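Local atomic coordinates of adenosine kinase (Sinorhizobium meliloti, PDB entry 3UBO), a protein that probably phosphorylates adenosine at the expense of ATP, as a member of the pfkB family of carbohydrate kinases. Residues I32-M37 / E126-T131. Numbering follows the deposited sequence.
Sequences IIKGAM and ERSMNT. With ADN (adenosine), chain C.
Ser128 OG, a side-chain oxygen, accepts the backbone N-H of Gly35 within the type II turn Ile33 to Ala36, at 2.9 Å and with an angle of 155° at the hydrogen. With OG anti to its own carbonyl carbon (chi1 -58°), the hydroxyl faces the turn. Gly35 takes the third place there, with backbone angles at which a CB would collide with the carbonyl O of Lys34, so glycine suits the place. Beyond the turn the chain straightens and Met129 N donates a hydrogen bond to Ala36 O at 2.9 Å, leading into a parallel bridge between Met37 and Met129. These two selenomethionines lie on one face of the sheet, CB of Met37 3.9 Å from CE of Met129, and that same methyl covers a face of the Arg127 guanidinium. Adenosine lies on this side, with Met129 SE 3.4 Å from its C8 and Thr131 OG1 3.0 Å from its N7; Ser117 hydrogen-bonds the same hydroxyl. Turned the other way, Asn130 crosses Ile32 at about a right angle, its ND2 3.3 Å from CD1 of Ile32 and weakly hydrogen-bonded to Met118 O. With alanine replacing Ile32, the amide would probably have a gap beside it and be less firmly packed, relying more on that weak bond. Helix 24-29 packs on Ile32 and Ser128, while strand 127-132 runs between edge strand 37-39 and antiparallel strand 116-121 in a mixed sheet consistent with the small lid of ribokinase-like kinases.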
loop_
_atom_site.group_PDB
_atom_site.type_symbol
_atom_site.label_atom_id
_atom_site.label_comp_id
_atom_site.label_asym_id
_atom_site.label_seq_id
_atom_site.Cartn_x
_atom_site.Cartn_y
_atom_site.Cartn_z
ATOM N N ILE A 32 -18.758 -1.783 -14.601
ATOM C CA ILE A 32 -17.821 -2.757 -14.081
ATOM C C ILE A 32 -18.604 -3.924 -13.488
ATOM O O ILE A 32 -19.633 -3.709 -12.824
ATOM C CB ILE A 32 -17.072 -2.170 -12.921
ATOM C CG1 ILE A 32 -16.453 -0.841 -13.308
ATOM C CG2 ILE A 32 -16.129 -3.189 -12.303
ATOM C CD1 ILE A 32 -15.333 -0.353 -12.390
ATOM N N ILE A 33 -18.133 -5.161 -13.700
ATOM C CA ILE A 33 -18.860 -6.340 -13.136
ATOM C C ILE A 33 -18.487 -6.555 -11.675
ATOM O O ILE A 33 -17.306 -6.656 -11.341
ATOM C CB ILE A 33 -18.629 -7.649 -13.982
ATOM C CG1 ILE A 33 -18.752 -7.301 -15.467
ATOM C CG2 ILE A 33 -19.568 -8.844 -13.527
ATOM C CD1 ILE A 33 -18.570 -8.471 -16.297
ATOM N N LYS A 34 -19.468 -6.556 -10.789
ATOM C CA LYS A 34 -19.113 -6.731 -9.391
ATOM C C LYS A 34 -18.556 -8.150 -9.213
ATOM O O LYS A 34 -19.188 -9.101 -9.641
ATOM C CB LYS A 34 -20.321 -6.518 -8.513
ATOM C CG LYS A 34 -19.951 -6.328 -7.056
ATOM C CD LYS A 34 -21.118 -6.097 -6.140
ATOM C CE LYS A 34 -20.675 -5.998 -4.669
ATOM N NZ LYS A 34 -21.855 -5.671 -3.731
ATOM N N GLY A 35 -17.396 -8.268 -8.595
ATOM C CA GLY A 35 -16.845 -9.549 -8.241
ATOM C C GLY A 35 -15.875 -10.108 -9.238
ATOM O O GLY A 35 -15.022 -10.895 -8.903
ATOM N N ALA A 36 -16.008 -9.678 -10.471
ATOM C CA ALA A 36 -15.293 -10.261 -11.580
ATOM C C ALA A 36 -13.942 -9.644 -11.839
ATOM O O ALA A 36 -13.560 -8.694 -11.201
ATOM C CB ALA A 36 -16.132 -10.137 -12.804
HETATM N N MSE A 37 -13.233 -10.188 -12.807
HETATM C CA MSE A 37 -12.058 -9.544 -13.309
HETATM C C MSE A 37 -12.395 -9.026 -14.658
HETATM O O MSE A 37 -12.748 -9.769 -15.534
HETATM C CB MSE A 37 -10.935 -10.505 -13.533
HETATM C CG MSE A 37 -10.676 -10.607 -14.993
HETATM SE SE MSE A 37 -9.156 -9.727 -15.576
HETATM C CE MSE A 37 -8.604 -11.030 -16.755
ATOM N N GLU A 126 -16.405 -7.345 -1.056
ATOM C CA GLU A 126 -16.326 -7.828 -2.426
ATOM C C GLU A 126 -15.332 -6.945 -3.167
ATOM O O GLU A 126 -15.083 -5.811 -2.759
ATOM C CB GLU A 126 -17.696 -7.769 -3.101
ATOM C CG GLU A 126 -18.393 -9.116 -3.210
ATOM C CD GLU A 126 -17.424 -10.280 -3.147
ATOM O OE1 GLU A 126 -16.701 -10.510 -4.139
ATOM O OE2 GLU A 126 -17.386 -10.966 -2.103
ATOM N N ARG A 127 -14.755 -7.457 -4.249
ATOM C CA ARG A 127 -13.754 -6.731 -4.941
ATOM C C ARG A 127 -14.051 -6.876 -6.419
ATOM O O ARG A 127 -14.417 -7.947 -6.871
ATOM C CB ARG A 127 -12.359 -7.230 -4.527
ATOM C CG ARG A 127 -12.119 -8.720 -4.678
ATOM C CD ARG A 127 -11.633 -9.012 -6.085
ATOM N NE ARG A 127 -11.252 -10.416 -6.354
ATOM C CZ ARG A 127 -11.939 -11.275 -7.109
ATOM N NH1 ARG A 127 -13.087 -10.912 -7.696
ATOM N NH2 ARG A 127 -11.467 -12.507 -7.252
ATOM N N SER A 128 -13.929 -5.780 -7.172
ATOM C CA SER A 128 -14.213 -5.780 -8.623
ATOM C C SER A 128 -12.980 -5.297 -9.398
ATOM O O SER A 128 -12.457 -4.196 -9.147
ATOM C CB SER A 128 -15.474 -4.968 -8.959
ATOM O OG SER A 128 -16.578 -5.486 -8.257
HETATM N N MSE A 129 -12.462 -6.142 -10.286
HETATM C CA MSE A 129 -11.158 -5.853 -10.808
HETATM C C MSE A 129 -11.182 -5.450 -12.309
HETATM O O MSE A 129 -12.065 -5.836 -13.056
HETATM C CB MSE A 129 -10.215 -7.002 -10.524
HETATM C CG MSE A 129 -9.898 -7.268 -9.052
HETATM SE SE MSE A 129 -8.882 -9.005 -8.752
HETATM C CE MSE A 129 -10.268 -10.061 -9.762
ATOM N N ASN A 130 -10.213 -4.654 -12.725
ATOM C CA ASN A 130 -10.245 -4.101 -14.032
ATOM C C ASN A 130 -8.787 -4.023 -14.363
ATOM O O ASN A 130 -8.034 -3.176 -13.846
ATOM C CB ASN A 130 -10.869 -2.704 -13.993
ATOM C CG ASN A 130 -12.356 -2.710 -13.660
ATOM O OD1 ASN A 130 -13.201 -2.969 -14.536
ATOM N ND2 ASN A 130 -12.685 -2.360 -12.400
ATOM N N THR A 131 -8.386 -4.944 -15.232
ATOM C CA THR A 131 -6.966 -5.297 -15.390
ATOM C C THR A 131 -6.540 -5.027 -16.765
ATOM O O THR A 131 -7.220 -5.420 -17.703
ATOM C CB THR A 131 -6.704 -6.798 -15.050
ATOM O OG1 THR A 131 -7.067 -7.014 -13.676
ATOM C CG2 THR A 131 -5.265 -7.116 -15.188
HETATM O "O5'" ADN C . -7.632 -12.832 -6.862
HETATM C "C5'" ADN C . -6.714 -11.866 -6.226
HETATM C "C4'" ADN C . -5.712 -11.181 -7.218
HETATM O "O4'" ADN C . -6.132 -11.244 -8.586
HETATM C "C3'" ADN C . -5.075 -9.700 -7.098
HETATM O "O3'" ADN C . -4.066 -9.327 -6.191
HETATM C "C2'" ADN C . -4.723 -9.363 -8.586
HETATM O "O2'" ADN C . -3.380 -8.890 -8.827
HETATM C "C1'" ADN C . -5.098 -10.621 -9.262
HETATM N N9 ADN C . -5.568 -10.373 -10.659
HETATM C C8 ADN C . -6.592 -9.531 -11.181
HETATM N N7 ADN C . -6.742 -9.766 -12.574
HETATM C C5 ADN C . -5.810 -10.767 -12.904
HETATM C C6 ADN C . -5.475 -11.396 -14.134
HETATM N N6 ADN C . -6.159 -11.082 -15.359
HETATM N N1 ADN C . -4.444 -12.405 -14.118
HETATM C C2 ADN C . -3.784 -12.750 -12.894
HETATM N N3 ADN C . -4.087 -12.148 -11.648
HETATM C C4 ADN C . -5.088 -11.149 -11.695
#